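Local coordinates for DNA repair and telomere maintenance protein nbs1 (Schizosaccharomyces pombe, PDB 3HUF), which serves as the adaptor of the MRN complex in DNA double-strand break repair, its FHA and BRCT domains binding phosphorylated proteins such as Ctp1, at residues 20-25 against 49-54; 65-70 against 90-95; 115-120 against 145-150. All coordinates share one frame; numbering follows the deposited sequence.

In the fold
The three contacts come one after another along the chain, each closing before the next opens. Interactions 1 and 2 lie in the FHA domain, their centres about 10 Å apart, within one mixed sheet where strands 21-26, 48-52, 68-72 and 91-93 run side by side. The middle two strands join the contacts: Thr-51 O and Glu-69 N probably hydrogen bond, as do Leu-53 N and Glu-67 O. Interaction 3 belongs to the first BRCT domain, in the parallel sheet holding strands 118-120 and 150-152. Its centre is about 23 Å from that of interaction 1 and 21 Å from that of interaction 2. Together they sample both kinds of phosphoprotein-binding domain, FHA and BRCT, in this N-terminal part of Nbs1.

Interaction 1. Residues 20-25 against 49-54; sequences PGTYIV and RFTILT
Gly-21 pairs with Ile-52, and Tyr-23 with Phe-50, through four backbone hydrogen bonds joining strand 21-25 antiparallel to strand 49-52. The Tyr-23 N to Phe-50 O bond spans 2.8 Å, and the Gly-21 N to Ile-52 O bond, at 3.0 Å, uses a lone pair in the carbonyl plane. The Tyr-23 hydroxyl bonds Phe-19 N. At the backbone angles of Gly-21 (phi 138°, psi -163°) a CB would jam against the carbonyl oxygen of Pro-20, which calls for glycine. CA-H...O contacts fill in between, as from Arg-49 CA to Tyr-23 O at 3.2 Å.

Val-25 and Phe-50 lead the apolar packing, their side chains crossing at about a right angle. Val-25 CG2 stands over the centre of the Phe-50 ring, 3.6 Å from its centroid, in a CH-pi contact 9° off the normal. CG2 reaches it because it lies anti to the carbonyl carbon. Phe-68 also meets the Phe-50 ring. Pro-20 CG approaches Ile-52 CG2 at 4.3 Å.

On the sheet face of Thr-22, Ile-24, Arg-49 and Thr-51, Ile-24 CD1 comes nearest the Arg-49 guanidinium, 3.2 Å from NH1, and CG1 lies 3.9 Å above its plane, offset toward the rim.

The chemistry divides between the faces: Tyr-23, Phe-50 and Ile-52 turn buried, largely apolar groups into the FHA beta sandwich, while the threonines and the arginine, with Ile-24 among them, line the more exposed face.

Interaction 2. Residues 65-70 against 90-95; sequences PCEFEV and GDSYKE
Glu-67, just before strand 68-70, brings its carboxylate oxygen OE1 to 3.3 Å from Ser-92 CB. CG is anti to the backbone N (chi1 -177°), and the extended chain beyond it brings the acid group to the serine. From the directly paired residue Glu-69, CG meets the same Ser-92 CB at 3.7 Å. The serine methylene is touched by a carboxylate oxygen of one glutamate and the aliphatic stem of the other. The two acid groups themselves converge, with Glu-67 OE1 and Glu-69 OE2 2.7 Å apart; at that separation one of them probably holds a proton. Lys-94 NZ lies 5.0 Å from Glu-67 OE2, too far for a salt bridge, though its positive charge may somewhat offset the charge of the acid pair.

The paired residues lie on strands 68-70 and 91-93, antiparallel neighbours in one sheet of the FHA beta sandwich, with 91-93 at the sheet's margin and Glu-67 and Lys-94 just beyond the strand ends. Phe-68 pairs with Tyr-93 and Val-70 with Asp-91, each through two backbone hydrogen bonds; the Phe-68 N to Tyr-93 O bond, 3.0 Å, is nearly straight at 173°.

On the other face of the strands, Phe-68 and Tyr-93 begin side by side but diverge. The Phe-68 ring leads away from strand 91-93 to meet Trp-2 edge-to-face, whereas the Tyr-93 side chain passes Phe-68 O with its CB at 3.6 Å and touches Val-81. Beyond the paired region, Pro-65 lays its ring atom CG against the backbone oxygen of Lys-94, 3.2 Å away.

Interaction 3. Residues 115-120 against 145-150; sequences SMCIQF and SDATTH
Met-116 lays its methyl over the His-150 imidazole: CE stands 4.1 Å above one face, offset toward the rim near CE1. The Met-116 chain is extended, with CG anti to the backbone N (chi1 -165°), and crosses the histidine obliquely. At the ring's ND1, Thr-149 OG1 makes a 2.8 Å hydrogen bond in which either atom could donate.

The same hydroxyl oxygen accepts from Cys-117 N at 3.0 Å, tying the histidine to the backbone of the other segment. An alanine in place of Thr-149 would probably leave Cys-117 N without this acceptor and His-150 ND1 without its mate, freeing the imidazole to turn.

Cys-117 O takes two donors, Thr-149 N at 2.9 Å and His-150 N at 3.2 Å, and Gln-119 N bonds His-150 O at 2.9 Å. Ile-118 and His-150 thus form a parallel bridge between strands 118-120 and 150-152, the inner pair of the four-stranded parallel sheet of the first BRCT domain. A water donates to Gln-119 OE1, accepts from Ser-145 N at 2.7 Å and also hydrogen bonds Thr-148 OG1, while Gln-119 NE2 bonds Leu-142 O. Ser-145 OG closes an ST turn onto Ala-147 N and also bonds Tyr-60 O on helix 57-62, within the FHA range.

Thr-149 OG1 and the main chain give Cys-117 N, Cys-117 O and Gln-119 N their partners where strand 118-120 begins, beside the FHA domain.

Interaction 1. Residues 20-25 against 49-54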
loop_
_atom_site.group_PDB
_atom_site.type_symbol
_atom_site.label_atom_id
_atom_site.label_comp_id
_atom_site.label_asym_id
_atom_site.label_seq_id
_atom_site.Cartn_x
_atom_site.Cartn_y
_atom_site.Cartn_z
ATOM N N PRO A 20 13.469 1.309 -8.642
ATOM C CA PRO A 20 14.721 0.604 -8.405
ATOM C C PRO A 20 15.606 0.527 -9.649
ATOM O O PRO A 20 15.125 0.171 -10.730
ATOM C CB PRO A 20 14.242 -0.785 -7.992
ATOM C CG PRO A 20 12.988 -0.456 -7.150
ATOM C CD PRO A 20 12.340 0.659 -7.936
ATOM N N GLY A 21 16.887 0.848 -9.467
ATOM C CA GLY A 21 17.866 0.845 -10.543
ATOM C C GLY A 21 18.717 2.083 -10.345
ATOM O O GLY A 21 18.712 2.694 -9.271
ATOM N N THR A 22 19.440 2.472 -11.385
ATOM C CA THR A 22 20.384 3.565 -11.278
ATOM C C THR A 22 20.113 4.689 -12.271
ATOM O O THR A 22 19.781 4.446 -13.427
ATOM C CB THR A 22 21.814 3.057 -11.478
ATOM O OG1 THR A 22 22.014 1.856 -10.709
ATOM C CG2 THR A 22 22.770 4.090 -10.986
ATOM N N TYR A 23 20.286 5.919 -11.814
ATOM C CA TYR A 23 20.077 7.105 -12.610
ATOM C C TYR A 23 21.344 7.939 -12.586
ATOM O O TYR A 23 21.986 8.063 -11.548
ATOM C CB TYR A 23 18.923 7.929 -12.029
ATOM C CG TYR A 23 17.606 7.168 -12.022
ATOM C CD1 TYR A 23 17.249 6.356 -10.936
ATOM C CD2 TYR A 23 16.740 7.225 -13.118
ATOM C CE1 TYR A 23 16.042 5.628 -10.928
ATOM C CE2 TYR A 23 15.525 6.504 -13.122
ATOM C CZ TYR A 23 15.188 5.712 -12.027
ATOM O OH TYR A 23 14.004 5.011 -12.038
ATOM N N ILE A 24 21.692 8.524 -13.727
ATOM C CA ILE A 24 22.699 9.576 -13.750
ATOM C C ILE A 24 21.980 10.905 -13.879
ATOM O O ILE A 24 21.062 11.086 -14.698
ATOM C CB ILE A 24 23.813 9.353 -14.806
ATOM C CG1 ILE A 24 24.873 8.425 -14.236
ATOM C CG2 ILE A 24 24.543 10.654 -15.146
ATOM C CD1 ILE A 24 24.697 7.035 -14.637
ATOM N N VAL A 25 22.368 11.809 -12.991
ATOM C CA VAL A 25 21.698 13.074 -12.789
ATOM C C VAL A 25 22.719 14.176 -13.121
ATOM O O VAL A 25 23.855 14.151 -12.647
ATOM C CB VAL A 25 21.234 13.165 -11.304
ATOM C CG1 VAL A 25 20.450 14.419 -11.042
ATOM C CG2 VAL A 25 20.442 11.882 -10.888
ATOM N N ARG A 49 24.929 10.118 -9.117
ATOM C CA ARG A 49 24.242 8.873 -9.374
ATOM C C ARG A 49 23.289 8.591 -8.212
ATOM O O ARG A 49 23.683 8.694 -7.060
ATOM C CB ARG A 49 25.248 7.740 -9.537
ATOM C CG ARG A 49 24.602 6.389 -9.772
ATOM C CD ARG A 49 25.636 5.260 -9.791
ATOM N NE ARG A 49 26.753 5.577 -10.687
ATOM C CZ ARG A 49 26.772 5.341 -12.002
ATOM N NH1 ARG A 49 25.733 4.763 -12.617
ATOM N NH2 ARG A 49 27.846 5.692 -12.708
ATOM N N PHE A 50 22.029 8.309 -8.529
ATOM C CA PHE A 50 21.042 7.861 -7.565
ATOM C C PHE A 50 20.815 6.388 -7.863
ATOM O O PHE A 50 20.518 6.032 -9.002
ATOM C CB PHE A 50 19.690 8.550 -7.761
ATOM C CG PHE A 50 19.692 10.047 -7.572
ATOM C CD1 PHE A 50 20.783 10.729 -7.029
ATOM C CD2 PHE A 50 18.560 10.758 -7.908
ATOM C CE1 PHE A 50 20.742 12.104 -6.868
ATOM C CE2 PHE A 50 18.491 12.141 -7.740
ATOM C CZ PHE A 50 19.579 12.818 -7.217
ATOM N N THR A 51 20.956 5.544 -6.850
ATOM C CA THR A 51 20.714 4.110 -6.971
ATOM C C THR A 51 19.646 3.766 -5.963
ATOM O O THR A 51 19.765 4.090 -4.782
ATOM C CB THR A 51 21.985 3.249 -6.704
ATOM O OG1 THR A 51 23.026 3.657 -7.593
ATOM C CG2 THR A 51 21.707 1.766 -6.951
ATOM N N ILE A 52 18.555 3.191 -6.445
ATOM C CA ILE A 52 17.473 2.798 -5.568
ATOM C C ILE A 52 17.485 1.286 -5.522
ATOM O O ILE A 52 17.444 0.632 -6.569
ATOM C CB ILE A 52 16.131 3.364 -6.039
ATOM C CG1 ILE A 52 16.220 4.896 -5.983
ATOM C CG2 ILE A 52 14.978 2.828 -5.160
ATOM C CD1 ILE A 52 15.062 5.594 -6.591
ATOM N N LEU A 53 17.590 0.719 -4.320
ATOM C CA LEU A 53 17.574 -0.735 -4.231
ATOM C C LEU A 53 16.142 -1.213 -4.297
ATOM O O LEU A 53 15.216 -0.496 -3.991
ATOM C CB LEU A 53 18.310 -1.284 -2.996
ATOM C CG LEU A 53 19.766 -0.866 -2.804
ATOM C CD1 LEU A 53 20.371 -1.526 -1.554
ATOM C CD2 LEU A 53 20.620 -1.148 -4.075
ATOM N N THR A 54 15.992 -2.446 -4.716
ATOM C CA THR A 54 14.727 -3.139 -4.788
ATOM C C THR A 54 14.219 -3.398 -3.315
ATOM O O THR A 54 15.008 -3.395 -2.367
ATOM C CB THR A 54 15.069 -4.390 -5.642
ATOM O OG1 THR A 54 14.154 -4.596 -6.731
ATOM C CG2 THR A 54 15.387 -5.586 -4.859
#

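Interaction 2. Residues 65-70 against 90-95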
loop_
_atom_site.group_PDB
_atom_site.type_symbol
_atom_site.label_atom_id
_atom_site.label_comp_id
_atom_site.label_asym_id
_atom_site.label_seq_id
_atom_site.Cartn_x
_atom_site.Cartn_y
_atom_site.Cartn_z
ATOM N N PRO A 65 10.921 2.669 3.151
ATOM C CA PRO A 65 11.212 2.908 1.750
ATOM C C PRO A 65 12.309 1.996 1.182
ATOM O O PRO A 65 13.116 1.407 1.933
ATOM C CB PRO A 65 11.724 4.361 1.767
ATOM C CG PRO A 65 12.453 4.477 3.056
ATOM C CD PRO A 65 11.615 3.654 4.032
ATOM N N CYS A 66 12.366 1.903 -0.140
ATOM C CA CYS A 66 13.520 1.286 -0.791
ATOM C C CYS A 66 14.739 2.137 -0.480
ATOM O O CYS A 66 14.639 3.375 -0.431
ATOM C CB CYS A 66 13.321 1.245 -2.292
ATOM S SG CYS A 66 12.071 0.066 -2.827
ATOM N N GLU A 67 15.870 1.479 -0.245
ATOM C CA GLU A 67 17.114 2.199 0.057
ATOM C C GLU A 67 17.490 3.097 -1.122
ATOM O O GLU A 67 17.505 2.664 -2.287
ATOM C CB GLU A 67 18.262 1.223 0.342
ATOM C CG GLU A 67 19.561 1.905 0.738
ATOM C CD GLU A 67 20.557 0.919 1.256
ATOM O OE1 GLU A 67 21.724 0.930 0.776
ATOM O OE2 GLU A 67 20.159 0.113 2.130
ATOM N N PHE A 68 17.779 4.350 -0.802
ATOM C CA PHE A 68 18.083 5.366 -1.802
ATOM C C PHE A 68 19.544 5.764 -1.578
ATOM O O PHE A 68 19.906 6.248 -0.508
ATOM C CB PHE A 68 17.131 6.550 -1.580
ATOM C CG PHE A 68 17.041 7.529 -2.741
ATOM C CD1 PHE A 68 15.820 7.724 -3.397
ATOM C CD2 PHE A 68 18.151 8.283 -3.149
ATOM C CE1 PHE A 68 15.712 8.638 -4.442
ATOM C CE2 PHE A 68 18.044 9.215 -4.180
ATOM C CZ PHE A 68 16.823 9.387 -4.832
ATOM N N GLU A 69 20.386 5.563 -2.594
ATOM C CA GLU A 69 21.805 5.887 -2.493
ATOM C C GLU A 69 22.171 7.010 -3.444
ATOM O O GLU A 69 21.623 7.108 -4.543
ATOM C CB GLU A 69 22.657 4.645 -2.788
ATOM C CG GLU A 69 22.155 3.439 -2.054
ATOM C CD GLU A 69 22.767 2.138 -2.506
ATOM O OE1 GLU A 69 23.352 2.083 -3.603
ATOM O OE2 GLU A 69 22.650 1.160 -1.756
ATOM N N VAL A 70 23.088 7.863 -3.006
ATOM C CA VAL A 70 23.549 9.010 -3.795
ATOM C C VAL A 70 25.073 8.977 -3.815
ATOM O O VAL A 70 25.687 8.947 -2.768
ATOM C CB VAL A 70 23.068 10.355 -3.176
ATOM C CG1 VAL A 70 23.761 11.553 -3.840
ATOM C CG2 VAL A 70 21.533 10.489 -3.271
ATOM N N GLY A 90 29.907 7.404 -1.593
ATOM C CA GLY A 90 28.483 7.730 -1.533
ATOM C C GLY A 90 27.868 7.553 -0.155
ATOM O O GLY A 90 28.576 7.289 0.810
ATOM N N ASP A 91 26.548 7.722 -0.074
ATOM C CA ASP A 91 25.785 7.517 1.150
ATOM C C ASP A 91 24.472 6.821 0.783
ATOM O O ASP A 91 24.002 6.951 -0.325
ATOM C CB ASP A 91 25.451 8.857 1.812
ATOM C CG ASP A 91 26.632 9.481 2.536
ATOM O OD1 ASP A 91 27.423 8.749 3.169
ATOM O OD2 ASP A 91 26.749 10.722 2.509
ATOM N N SER A 92 23.888 6.102 1.727
ATOM C CA SER A 92 22.571 5.521 1.553
ATOM C C SER A 92 21.627 6.018 2.620
ATOM O O SER A 92 22.029 6.300 3.748
ATOM C CB SER A 92 22.584 3.990 1.545
ATOM O OG SER A 92 23.765 3.462 2.077
ATOM N N TYR A 93 20.364 6.108 2.236
ATOM C CA TYR A 93 19.353 6.739 3.048
ATOM C C TYR A 93 18.128 5.861 3.081
ATOM O O TYR A 93 17.707 5.353 2.045
ATOM C CB TYR A 93 19.024 8.123 2.473
ATOM C CG TYR A 93 20.030 9.177 2.902
ATOM C CD1 TYR A 93 21.196 9.436 2.165
ATOM C CD2 TYR A 93 19.827 9.891 4.080
ATOM C CE1 TYR A 93 22.117 10.400 2.602
ATOM C CE2 TYR A 93 20.727 10.841 4.513
ATOM C CZ TYR A 93 21.865 11.096 3.782
ATOM O OH TYR A 93 22.723 12.065 4.293
ATOM N N LYS A 94 17.582 5.662 4.279
ATOM C CA LYS A 94 16.294 5.000 4.437
ATOM C C LYS A 94 15.228 5.870 5.070
ATOM O O LYS A 94 14.239 5.369 5.577
ATOM C CB LYS A 94 16.434 3.662 5.161
ATOM C CG LYS A 94 16.337 2.506 4.181
ATOM C CD LYS A 94 16.268 1.159 4.875
ATOM C CE LYS A 94 16.191 0.036 3.823
ATOM N NZ LYS A 94 15.978 -1.327 4.390
ATOM N N GLU A 95 15.421 7.177 5.020
ATOM C CA GLU A 95 14.405 8.129 5.451
ATOM C C GLU A 95 13.440 8.351 4.289
ATOM O O GLU A 95 13.789 8.098 3.134
ATOM C CB GLU A 95 15.064 9.463 5.775
ATOM C CG GLU A 95 15.805 9.493 7.089
ATOM C CD GLU A 95 17.222 9.964 6.890
ATOM O OE1 GLU A 95 17.418 11.180 6.613
ATOM O OE2 GLU A 95 18.146 9.115 6.997
#

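Interaction 3. Residues 115-120 against 145-150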
loop_
_atom_site.group_PDB
_atom_site.type_symbol
_atom_site.label_atom_id
_atom_site.label_comp_id
_atom_site.label_asym_id
_atom_site.label_seq_id
_atom_site.Cartn_x
_atom_site.Cartn_y
_atom_site.Cartn_z
ATOM N N SER A 115 3.729 5.869 0.270
ATOM C CA SER A 115 3.359 4.526 0.737
ATOM C C SER A 115 2.617 3.737 -0.312
ATOM O O SER A 115 1.660 4.224 -0.909
ATOM C CB SER A 115 2.459 4.613 1.969
ATOM O OG SER A 115 3.192 5.062 3.082
ATOM N N MET A 116 3.059 2.507 -0.530
ATOM C CA MET A 116 2.383 1.606 -1.445
ATOM C C MET A 116 2.964 0.234 -1.212
ATOM O O MET A 116 4.133 -0.018 -1.544
ATOM C CB MET A 116 2.577 2.025 -2.899
ATOM C CG MET A 116 1.615 1.341 -3.849
ATOM S SD MET A 116 1.827 1.853 -5.568
ATOM C CE MET A 116 0.358 1.052 -6.225
ATOM N N CYS A 117 2.147 -0.622 -0.596
ATOM C CA CYS A 117 2.488 -2.007 -0.298
ATOM C C CYS A 117 1.272 -2.822 -0.661
ATOM O O CYS A 117 0.166 -2.509 -0.228
ATOM C CB CYS A 117 2.789 -2.215 1.196
ATOM S SG CYS A 117 4.340 -1.500 1.778
ATOM N N ILE A 118 1.489 -3.870 -1.443
ATOM C CA ILE A 118 0.385 -4.623 -2.041
ATOM C C ILE A 118 0.270 -6.025 -1.441
ATOM O O ILE A 118 1.196 -6.830 -1.541
ATOM C CB ILE A 118 0.488 -4.659 -3.601
ATOM C CG1 ILE A 118 0.312 -3.242 -4.195
ATOM C CG2 ILE A 118 -0.556 -5.605 -4.182
ATOM C CD1 ILE A 118 0.292 -3.185 -5.719
ATOM N N GLN A 119 -0.864 -6.305 -0.791
ATOM C CA GLN A 119 -1.121 -7.639 -0.266
ATOM C C GLN A 119 -1.857 -8.469 -1.302
ATOM O O GLN A 119 -2.736 -7.948 -1.982
ATOM C CB GLN A 119 -1.934 -7.581 1.032
ATOM C CG GLN A 119 -2.293 -8.979 1.593
ATOM C CD GLN A 119 -2.971 -8.905 2.932
ATOM O OE1 GLN A 119 -3.565 -7.892 3.270
ATOM N NE2 GLN A 119 -2.879 -9.975 3.713
ATOM N N PHE A 120 -1.485 -9.745 -1.433
ATOM C CA PHE A 120 -2.152 -10.662 -2.347
ATOM C C PHE A 120 -2.937 -11.670 -1.547
ATOM O O PHE A 120 -2.560 -12.004 -0.430
ATOM C CB PHE A 120 -1.147 -11.405 -3.216
ATOM C CG PHE A 120 -0.612 -10.590 -4.351
ATOM C CD1 PHE A 120 0.355 -9.604 -4.118
ATOM C CD2 PHE A 120 -1.067 -10.816 -5.654
ATOM C CE1 PHE A 120 0.875 -8.857 -5.163
ATOM C CE2 PHE A 120 -0.569 -10.060 -6.715
ATOM C CZ PHE A 120 0.402 -9.071 -6.465
ATOM N N SER A 145 -0.538 -6.971 7.115
ATOM C CA SER A 145 0.443 -5.937 7.451
ATOM C C SER A 145 -0.283 -4.618 7.707
ATOM O O SER A 145 -1.273 -4.316 7.052
ATOM C CB SER A 145 1.451 -5.773 6.300
ATOM O OG SER A 145 2.044 -4.470 6.262
ATOM N N ASP A 146 0.232 -3.820 8.625
ATOM C CA ASP A 146 -0.334 -2.490 8.868
ATOM C C ASP A 146 0.117 -1.425 7.856
ATOM O O ASP A 146 -0.421 -0.310 7.848
ATOM C CB ASP A 146 -0.056 -2.051 10.306
ATOM C CG ASP A 146 -0.764 -2.940 11.315
ATOM O OD1 ASP A 146 -1.954 -3.266 11.087
ATOM O OD2 ASP A 146 -0.136 -3.333 12.323
ATOM N N ALA A 147 1.066 -1.789 6.989
ATOM C CA ALA A 147 1.562 -0.899 5.950
ATOM C C ALA A 147 0.925 -1.126 4.566
ATOM O O ALA A 147 1.188 -0.367 3.622
ATOM C CB ALA A 147 3.095 -1.001 5.857
ATOM N N THR A 148 0.128 -2.181 4.438
ATOM C CA THR A 148 -0.625 -2.478 3.204
ATOM C C THR A 148 -1.483 -1.292 2.821
ATOM O O THR A 148 -2.222 -0.761 3.663
ATOM C CB THR A 148 -1.573 -3.670 3.413
ATOM O OG1 THR A 148 -0.805 -4.840 3.658
ATOM C CG2 THR A 148 -2.435 -3.918 2.176
ATOM N N THR A 149 -1.348 -0.855 1.564
ATOM C CA THR A 149 -2.233 0.156 0.998
ATOM C C THR A 149 -3.249 -0.447 0.013
ATOM O O THR A 149 -4.328 0.100 -0.169
ATOM C CB THR A 149 -1.437 1.276 0.269
ATOM O OG1 THR A 149 -0.599 0.680 -0.724
ATOM C CG2 THR A 149 -0.555 2.054 1.250
ATOM N N HIS A 150 -2.892 -1.564 -0.639
ATOM C CA HIS A 150 -3.768 -2.161 -1.661
ATOM C C HIS A 150 -3.815 -3.645 -1.473
ATOM O O HIS A 150 -2.827 -4.248 -1.032
ATOM C CB HIS A 150 -3.259 -1.862 -3.069
ATOM C CG HIS A 150 -3.278 -0.409 -3.421
ATOM N ND1 HIS A 150 -2.347 0.487 -2.935
ATOM C CD2 HIS A 150 -4.107 0.304 -4.220
ATOM C CE1 HIS A 150 -2.608 1.695 -3.408
ATOM N NE2 HIS A 150 -3.660 1.608 -4.207
HETATM O O HOH W 1 -2.596 -6.282 5.434
#